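Local coordinates for uncharacterized ParM protein (Staphylococcus aureus, PDB 3JS6) that probably drives plasmid segregation as an actin-like, nucleotide-binding protein that assembles into filaments, at residues Ser187-Gly192 against Asp306-Tyr311; Asp271-Glu276 against Asn302-Ser307. One frame throughout, in Å; residues are numbered along the deposited sequence.

Contacts 1 and 2 share helix 301-311 and stand about 6 Å apart between centres. Contact 1 sets strand 185-191, the middle strand of a mixed sheet, against the later part of that helix. Contact 2 sets helix 263-284 against its earlier part, and Asp306 and Ser307 belong to both. Along the chain come the strand, then helix 263-284, then the shared helix, all within the MreB-like C-terminal half of the actin-like fold. The contacts meet where Phe191 packs against His304 and Leu273, and where Leu308 reaches Ile274, so the strand and the two helices pack into one largely apolar cluster.

Contact 1 (Ser187-Gly192 against Asp306-Tyr311); sequences SVLDFG and DSLSHY
Leu189 and Phe191, on the central strand of the actin-like C-terminal sheet, meet a single partner across the contact, Leu308 of helix 301-311. Leu308 CD1 lies 3.9 Å from Leu189 CD2, the two side chains reaching toward each other tip to tip, and 3.8 Å from Phe191 CE1, meeting the phenyl ring at its edge, near the ring plane. Different first torsions, chi1 168° in Leu189 and -70° in Phe191, bring CD2 of the one and the ring edge of the other to that methyl. With the CA atoms of Leu189 and Leu308 10.9 Å apart, the backbones stay well separated. Strand 185-191 runs between antiparallel strand 196-202 and parallel strand 293-297, and Val188, pointing to the other face of the sheet from Leu189, touches Thr166 and Leu167 of helix 162-169. At the strand's end Asp190-Gly192 leads into a turn whose sequence is consistent with the second phosphate-binding loop of actin-family ATPases. Met278 of helix 263-284 also packs on Leu308. Across the turn carrying Leu308, His310 ND1 donates to Asp306 O at 2.6 Å from above the carbonyl plane, supplementing a weak bond from His310 N to the same oxygen.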
ATOM      1  N   SER A 187      -6.015  17.050   4.111  1.00 18.18           N
ATOM      2  CA  SER A 187      -6.782  16.099   3.344  1.00 20.46           C
ATOM      3  C   SER A 187      -5.826  15.270   2.533  1.00 24.51           C
ATOM      4  O   SER A 187      -4.758  15.732   2.121  1.00 29.25           O
ATOM      5  CB  SER A 187      -7.784  16.806   2.427  1.00 29.79           C
ATOM      6  OG  SER A 187      -8.801  17.449   3.181  1.00 23.80           O
ATOM      7  N   VAL A 188      -6.188  14.018   2.366  1.00 18.63           N
ATOM      8  CA  VAL A 188      -5.396  13.107   1.562  1.00 20.93           C
ATOM      9  C   VAL A 188      -6.252  12.865   0.330  1.00 27.09           C
ATOM     10  O   VAL A 188      -7.369  12.355   0.455  1.00 20.96           O
ATOM     11  CB  VAL A 188      -5.169  11.765   2.264  1.00 22.49           C
ATOM     12  CG1 VAL A 188      -4.393  10.805   1.309  1.00 24.59           C
ATOM     13  CG2 VAL A 188      -4.398  11.987   3.559  1.00 21.79           C
ATOM     14  N   LEU A 189      -5.727  13.261  -0.830  1.00 23.66           N
ATOM     15  CA  LEU A 189      -6.390  13.128  -2.129  1.00 22.98           C
ATOM     16  C   LEU A 189      -5.699  11.978  -2.872  1.00 25.02           C
ATOM     17  O   LEU A 189      -4.615  12.138  -3.445  1.00 22.31           O
ATOM     18  CB  LEU A 189      -6.258  14.464  -2.903  1.00 18.82           C
ATOM     19  CG  LEU A 189      -6.624  14.454  -4.395  1.00 20.71           C
ATOM     20  CD1 LEU A 189      -8.062  13.983  -4.555  1.00 29.06           C
ATOM     21  CD2 LEU A 189      -6.439  15.850  -5.005  1.00 19.84           C
ATOM     22  N   ASP A 190      -6.340  10.811  -2.859  1.00 17.55           N
ATOM     23  CA  ASP A 190      -5.779   9.590  -3.435  1.00 20.38           C
ATOM     24  C   ASP A 190      -6.361   9.188  -4.814  1.00 27.81           C
ATOM     25  O   ASP A 190      -7.485   8.699  -4.896  1.00 27.59           O
ATOM     26  CB  ASP A 190      -6.009   8.477  -2.392  1.00 17.91           C
ATOM     27  CG  ASP A 190      -5.376   7.159  -2.760  1.00 32.58           C
ATOM     28  OD1 ASP A 190      -5.310   6.309  -1.851  1.00 40.19           O
ATOM     29  OD2 ASP A 190      -4.959   6.949  -3.922  1.00 40.10           O
ATOM     30  N   PHE A 191      -5.586   9.393  -5.877  1.00 21.80           N
ATOM     31  CA  PHE A 191      -6.007   9.036  -7.236  1.00 27.97           C
ATOM     32  C   PHE A 191      -5.706   7.560  -7.480  1.00 25.82           C
ATOM     33  O   PHE A 191      -4.587   7.197  -7.838  1.00 30.09           O
ATOM     34  CB  PHE A 191      -5.273   9.891  -8.281  1.00 24.98           C
ATOM     35  CG  PHE A 191      -5.693  11.327  -8.287  1.00 28.21           C
ATOM     36  CD1 PHE A 191      -4.914  12.297  -7.658  1.00 26.54           C
ATOM     37  CD2 PHE A 191      -6.878  11.712  -8.909  1.00 27.04           C
ATOM     38  CE1 PHE A 191      -5.301  13.621  -7.646  1.00 29.03           C
ATOM     39  CE2 PHE A 191      -7.290  13.050  -8.908  1.00 24.57           C
ATOM     40  CZ  PHE A 191      -6.504  14.007  -8.279  1.00 35.45           C
ATOM     41  N   GLY A 192      -6.702   6.710  -7.254  1.00 23.90           N
ATOM     42  CA  GLY A 192      -6.508   5.283  -7.442  1.00 25.90           C
ATOM     43  C   GLY A 192      -6.883   4.845  -8.847  1.00 28.35           C
ATOM     44  O   GLY A 192      -7.303   5.664  -9.657  1.00 26.26           O
ATOM     45  N   ASP A 306       0.940  18.315 -11.091  1.00 37.74           N
ATOM     46  CA  ASP A 306       1.290  19.564 -11.757  1.00 41.40           C
ATOM     47  C   ASP A 306       0.109  20.491 -11.976  1.00 39.40           C
ATOM     48  O   ASP A 306       0.135  21.643 -11.557  1.00 42.34           O
ATOM     49  CB  ASP A 306       1.977  19.286 -13.090  1.00 49.37           C
ATOM     50  CG  ASP A 306       3.306  18.598 -12.911  1.00 51.71           C
ATOM     51  OD1 ASP A 306       4.051  19.003 -11.985  1.00 53.26           O
ATOM     52  OD2 ASP A 306       3.610  17.665 -13.689  1.00 63.69           O
ATOM     53  N   SER A 307      -0.937  19.997 -12.615  1.00 40.04           N
ATOM     54  CA  SER A 307      -2.092  20.840 -12.866  1.00 42.81           C
ATOM     55  C   SER A 307      -2.753  21.304 -11.579  1.00 40.85           C
ATOM     56  O   SER A 307      -3.206  22.448 -11.485  1.00 33.98           O
ATOM     57  CB  SER A 307      -3.094  20.102 -13.748  1.00 48.40           C
ATOM     58  OG  SER A 307      -2.512  19.837 -15.013  1.00 55.96           O
ATOM     59  N   LEU A 308      -2.809  20.424 -10.582  1.00 34.27           N
ATOM     60  CA  LEU A 308      -3.412  20.794  -9.304  1.00 32.33           C
ATOM     61  C   LEU A 308      -2.675  21.966  -8.688  1.00 27.68           C
ATOM     62  O   LEU A 308      -3.291  22.896  -8.159  1.00 27.86           O
ATOM     63  CB  LEU A 308      -3.389  19.601  -8.333  1.00 32.65           C
ATOM     64  CG  LEU A 308      -4.426  18.532  -8.676  1.00 26.91           C
ATOM     65  CD1 LEU A 308      -4.190  17.227  -7.901  1.00 25.55           C
ATOM     66  CD2 LEU A 308      -5.778  19.098  -8.375  1.00 22.05           C
ATOM     67  N   SER A 309      -1.351  21.916  -8.765  1.00 29.59           N
ATOM     68  CA  SER A 309      -0.508  22.959  -8.200  1.00 36.24           C
ATOM     69  C   SER A 309      -0.749  24.330  -8.819  1.00 47.76           C
ATOM     70  O   SER A 309      -0.527  25.347  -8.171  1.00 47.87           O
ATOM     71  CB  SER A 309       0.965  22.581  -8.354  1.00 39.46           C
ATOM     72  OG  SER A 309       1.335  21.582  -7.417  1.00 43.45           O
ATOM     73  N   HIS A 310      -1.200  24.358 -10.071  1.00 50.57           N
ATOM     74  CA  HIS A 310      -1.473  25.620 -10.748  1.00 55.37           C
ATOM     75  C   HIS A 310      -2.925  25.999 -10.535  1.00 59.13           C
ATOM     76  O   HIS A 310      -3.326  27.134 -10.769  1.00 61.83           O
ATOM     77  CB  HIS A 310      -1.175  25.508 -12.251  1.00 59.47           C
ATOM     78  CG  HIS A 310       0.264  25.224 -12.562  1.00 63.13           C
ATOM     79  ND1 HIS A 310       0.796  23.952 -12.539  1.00 68.09           N
ATOM     80  CD2 HIS A 310       1.293  26.055 -12.845  1.00 62.64           C
ATOM     81  CE1 HIS A 310       2.092  24.011 -12.790  1.00 60.61           C
ATOM     82  NE2 HIS A 310       2.418  25.276 -12.979  1.00 67.25           N
ATOM     83  N   TYR A 311      -3.715  25.035 -10.086  1.00 61.97           N
ATOM     84  CA  TYR A 311      -5.124  25.274  -9.835  1.00 60.29           C
ATOM     85  C   TYR A 311      -5.251  26.090  -8.553  1.00 56.50           C
ATOM     86  O   TYR A 311      -6.050  27.023  -8.474  1.00 56.63           O
ATOM     87  CB  TYR A 311      -5.861  23.936  -9.723  1.00 59.40           C
ATOM     88  CG  TYR A 311      -7.354  24.075  -9.598  1.00 66.10           C
ATOM     89  CD1 TYR A 311      -7.967  24.053  -8.351  1.00 64.91           C
ATOM     90  CD2 TYR A 311      -8.160  24.273 -10.728  1.00 67.46           C
ATOM     91  CE1 TYR A 311      -9.338  24.230  -8.220  1.00 67.84           C
ATOM     92  CE2 TYR A 311      -9.537  24.451 -10.607  1.00 64.13           C
ATOM     93  CZ  TYR A 311     -10.115  24.431  -9.347  1.00 64.93           C
ATOM     94  OH  TYR A 311     -11.464  24.632  -9.198  1.00 65.67           O
TER

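Contact 2 (Asp271-Glu276 against Asn302-Ser307); sequences DSLIEE and NIHFDS
Leu273 is the first residue of 271-276 to reach across, and it meets the imidazole of His304. Its CG stands anti to the backbone N (chi1 -171°), which carries both methyls to the ring: CD1 comes within 4.0 Å of His304 NE2, while CD2 sits over one face, offset toward the rim. The two side chains cross at about a right angle. Ile303 CB covers the opposite face of the same ring, so the imidazole is held between two aliphatic groups, and Phe221 of helix 218-228 adds an edge-to-face partner. Ile274 follows, extending its CD1 toward the next turn of helix 301-311. That methyl lies 3.3 Å from Ser307 CB, tighter than usual for two carbons, and 4.3 Å from His304 O. The hydroxyl of Ser307 is tied to Gln270 OE1, a turn earlier on helix 263-284, so a polar link flanks the apolar one. Helix 301-311 is kinked here, Asp306 N and Ser307 N lacking bonds to the preceding turn. The axes of 271-276 and 302-307 approach to 10.9 Å and cross at -73°, a steep angle that confines the touching side chains to a small patch. Helix 301-311 is itself the crossover of a beta-alpha-beta unit from strand 293-297 to strand 316-317, and a second helix packed against the crossover helix on the same face of the sheet is an arrangement found in the actin-like fold.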
ATOM      1  N   ASP A 271      -8.690  18.319 -17.374  1.00 51.92           N
ATOM      2  CA  ASP A 271      -9.270  19.601 -16.998  1.00 51.90           C
ATOM      3  C   ASP A 271     -10.586  19.397 -16.268  1.00 49.46           C
ATOM      4  O   ASP A 271     -10.881  20.081 -15.280  1.00 49.13           O
ATOM      5  CB  ASP A 271      -9.513  20.451 -18.238  1.00 60.99           C
ATOM      6  CG  ASP A 271      -8.579  21.629 -18.317  1.00 67.49           C
ATOM      7  OD1 ASP A 271      -7.347  21.410 -18.349  1.00 63.85           O
ATOM      8  OD2 ASP A 271      -9.083  22.774 -18.345  1.00 73.23           O
ATOM      9  N   SER A 272     -11.378  18.455 -16.772  1.00 45.08           N
ATOM     10  CA  SER A 272     -12.677  18.147 -16.187  1.00 47.20           C
ATOM     11  C   SER A 272     -12.545  17.347 -14.891  1.00 40.44           C
ATOM     12  O   SER A 272     -13.320  17.531 -13.957  1.00 40.59           O
ATOM     13  CB  SER A 272     -13.531  17.373 -17.192  1.00 47.55           C
ATOM     14  OG  SER A 272     -12.789  16.322 -17.794  1.00 60.62           O
ATOM     15  N   LEU A 273     -11.571  16.449 -14.849  1.00 41.67           N
ATOM     16  CA  LEU A 273     -11.349  15.646 -13.659  1.00 43.39           C
ATOM     17  C   LEU A 273     -11.006  16.589 -12.503  1.00 42.83           C
ATOM     18  O   LEU A 273     -11.610  16.520 -11.431  1.00 39.12           O
ATOM     19  CB  LEU A 273     -10.210  14.659 -13.914  1.00 38.75           C
ATOM     20  CG  LEU A 273      -9.918  13.556 -12.895  1.00 51.97           C
ATOM     21  CD1 LEU A 273      -9.237  12.401 -13.603  1.00 51.75           C
ATOM     22  CD2 LEU A 273      -9.044  14.079 -11.770  1.00 49.14           C
ATOM     23  N   ILE A 274     -10.065  17.498 -12.735  1.00 39.20           N
ATOM     24  CA  ILE A 274      -9.660  18.419 -11.687  1.00 42.53           C
ATOM     25  C   ILE A 274     -10.757  19.386 -11.272  1.00 46.27           C
ATOM     26  O   ILE A 274     -10.889  19.721 -10.091  1.00 44.54           O
ATOM     27  CB  ILE A 274      -8.389  19.205 -12.092  1.00 43.63           C
ATOM     28  CG1 ILE A 274      -7.206  18.236 -12.215  1.00 43.43           C
ATOM     29  CG2 ILE A 274      -8.093  20.271 -11.064  1.00 39.02           C
ATOM     30  CD1 ILE A 274      -5.884  18.908 -12.543  1.00 45.59           C
ATOM     31  N   GLU A 275     -11.556  19.844 -12.227  1.00 42.16           N
ATOM     32  CA  GLU A 275     -12.626  20.765 -11.867  1.00 39.97           C
ATOM     33  C   GLU A 275     -13.634  20.023 -10.995  1.00 27.72           C
ATOM     34  O   GLU A 275     -14.164  20.560 -10.039  1.00 34.11           O
ATOM     35  CB  GLU A 275     -13.305  21.310 -13.129  1.00 45.53           C
ATOM     36  CG  GLU A 275     -14.653  21.979 -12.880  1.00 56.85           C
ATOM     37  CD  GLU A 275     -14.540  23.341 -12.216  1.00 65.02           C
ATOM     38  OE1 GLU A 275     -14.098  23.416 -11.050  1.00 63.07           O
ATOM     39  OE2 GLU A 275     -14.902  24.343 -12.867  1.00 70.89           O
ATOM     40  N   GLU A 276     -13.893  18.772 -11.329  1.00 34.92           N
ATOM     41  CA  GLU A 276     -14.842  18.009 -10.544  1.00 40.49           C
ATOM     42  C   GLU A 276     -14.325  17.780  -9.125  1.00 38.42           C
ATOM     43  O   GLU A 276     -15.057  17.959  -8.148  1.00 35.57           O
ATOM     44  CB  GLU A 276     -15.120  16.655 -11.202  1.00 37.16           C
ATOM     45  CG  GLU A 276     -16.085  15.808 -10.393  1.00 52.80           C
ATOM     46  CD  GLU A 276     -16.490  14.547 -11.115  1.00 57.84           C
ATOM     47  OE1 GLU A 276     -16.855  14.650 -12.302  1.00 65.43           O
ATOM     48  OE2 GLU A 276     -16.457  13.461 -10.502  1.00 57.09           O
ATOM     49  N   ASN A 302       1.261  11.389  -9.760  1.00 27.32           N
ATOM     50  CA  ASN A 302       2.238  11.916 -10.709  1.00 39.41           C
ATOM     51  C   ASN A 302       1.612  12.554 -11.940  1.00 40.07           C
ATOM     52  O   ASN A 302       2.153  13.508 -12.511  1.00 36.08           O
ATOM     53  CB  ASN A 302       3.187  10.815 -11.168  1.00 43.16           C
ATOM     54  CG  ASN A 302       4.348  10.622 -10.224  1.00 53.78           C
ATOM     55  OD1 ASN A 302       5.093  11.563  -9.947  1.00 56.64           O
ATOM     56  ND2 ASN A 302       4.514   9.402  -9.726  1.00 52.73           N
ATOM     57  N   ILE A 303       0.468  12.029 -12.344  1.00 33.20           N
ATOM     58  CA  ILE A 303      -0.202  12.521 -13.531  1.00 35.78           C
ATOM     59  C   ILE A 303      -0.869  13.871 -13.308  1.00 36.59           C
ATOM     60  O   ILE A 303      -0.783  14.747 -14.161  1.00 35.95           O
ATOM     61  CB  ILE A 303      -1.272  11.502 -14.004  1.00 38.54           C
ATOM     62  CG1 ILE A 303      -0.652  10.106 -14.096  1.00 44.14           C
ATOM     63  CG2 ILE A 303      -1.841  11.920 -15.350  1.00 43.31           C
ATOM     64  CD1 ILE A 303      -1.670   9.001 -14.201  1.00 50.43           C
ATOM     65  N   HIS A 304      -1.504  14.052 -12.148  1.00 32.31           N
ATOM     66  CA  HIS A 304      -2.229  15.293 -11.888  1.00 30.68           C
ATOM     67  C   HIS A 304      -1.634  16.353 -10.967  1.00 26.89           C
ATOM     68  O   HIS A 304      -2.132  17.467 -10.942  1.00 27.00           O
ATOM     69  CB  HIS A 304      -3.630  14.958 -11.368  1.00 25.47           C
ATOM     70  CG  HIS A 304      -4.294  13.834 -12.099  1.00 34.42           C
ATOM     71  ND1 HIS A 304      -4.424  13.814 -13.471  1.00 34.86           N
ATOM     72  CD2 HIS A 304      -4.901  12.711 -11.645  1.00 36.78           C
ATOM     73  CE1 HIS A 304      -5.084  12.727 -13.830  1.00 46.06           C
ATOM     74  NE2 HIS A 304      -5.386  12.040 -12.741  1.00 37.55           N
ATOM     75  N   PHE A 305      -0.589  16.019 -10.214  1.00 29.69           N
ATOM     76  CA  PHE A 305       0.002  16.977  -9.273  1.00 32.88           C
ATOM     77  C   PHE A 305       0.352  18.338  -9.903  1.00 31.35           C
ATOM     78  O   PHE A 305       0.069  19.399  -9.332  1.00 27.15           O
ATOM     79  CB  PHE A 305       1.233  16.349  -8.590  1.00 22.82           C
ATOM     80  CG  PHE A 305       1.877  17.245  -7.573  1.00 31.23           C
ATOM     81  CD1 PHE A 305       3.141  17.797  -7.811  1.00 31.84           C
ATOM     82  CD2 PHE A 305       1.194  17.602  -6.418  1.00 20.78           C
ATOM     83  CE1 PHE A 305       3.714  18.700  -6.920  1.00 29.12           C
ATOM     84  CE2 PHE A 305       1.754  18.508  -5.512  1.00 26.09           C
ATOM     85  CZ  PHE A 305       3.022  19.065  -5.766  1.00 26.96           C
ATOM     86  N   ASP A 306       0.940  18.315 -11.091  1.00 37.74           N
ATOM     87  CA  ASP A 306       1.290  19.564 -11.757  1.00 41.40           C
ATOM     88  C   ASP A 306       0.109  20.491 -11.976  1.00 39.40           C
ATOM     89  O   ASP A 306       0.135  21.643 -11.557  1.00 42.34           O
ATOM     90  CB  ASP A 306       1.977  19.286 -13.090  1.00 49.37           C
ATOM     91  CG  ASP A 306       3.306  18.598 -12.911  1.00 51.71           C
ATOM     92  OD1 ASP A 306       4.051  19.003 -11.985  1.00 53.26           O
ATOM     93  OD2 ASP A 306       3.610  17.665 -13.689  1.00 63.69           O
ATOM     94  N   SER A 307      -0.937  19.997 -12.615  1.00 40.04           N
ATOM     95  CA  SER A 307      -2.092  20.840 -12.866  1.00 42.81           C
ATOM     96  C   SER A 307      -2.753  21.304 -11.579  1.00 40.85           C
ATOM     97  O   SER A 307      -3.206  22.448 -11.485  1.00 33.98           O
ATOM     98  CB  SER A 307      -3.094  20.102 -13.748  1.00 48.40           C
ATOM     99  OG  SER A 307      -2.512  19.837 -15.013  1.00 55.96           O
TER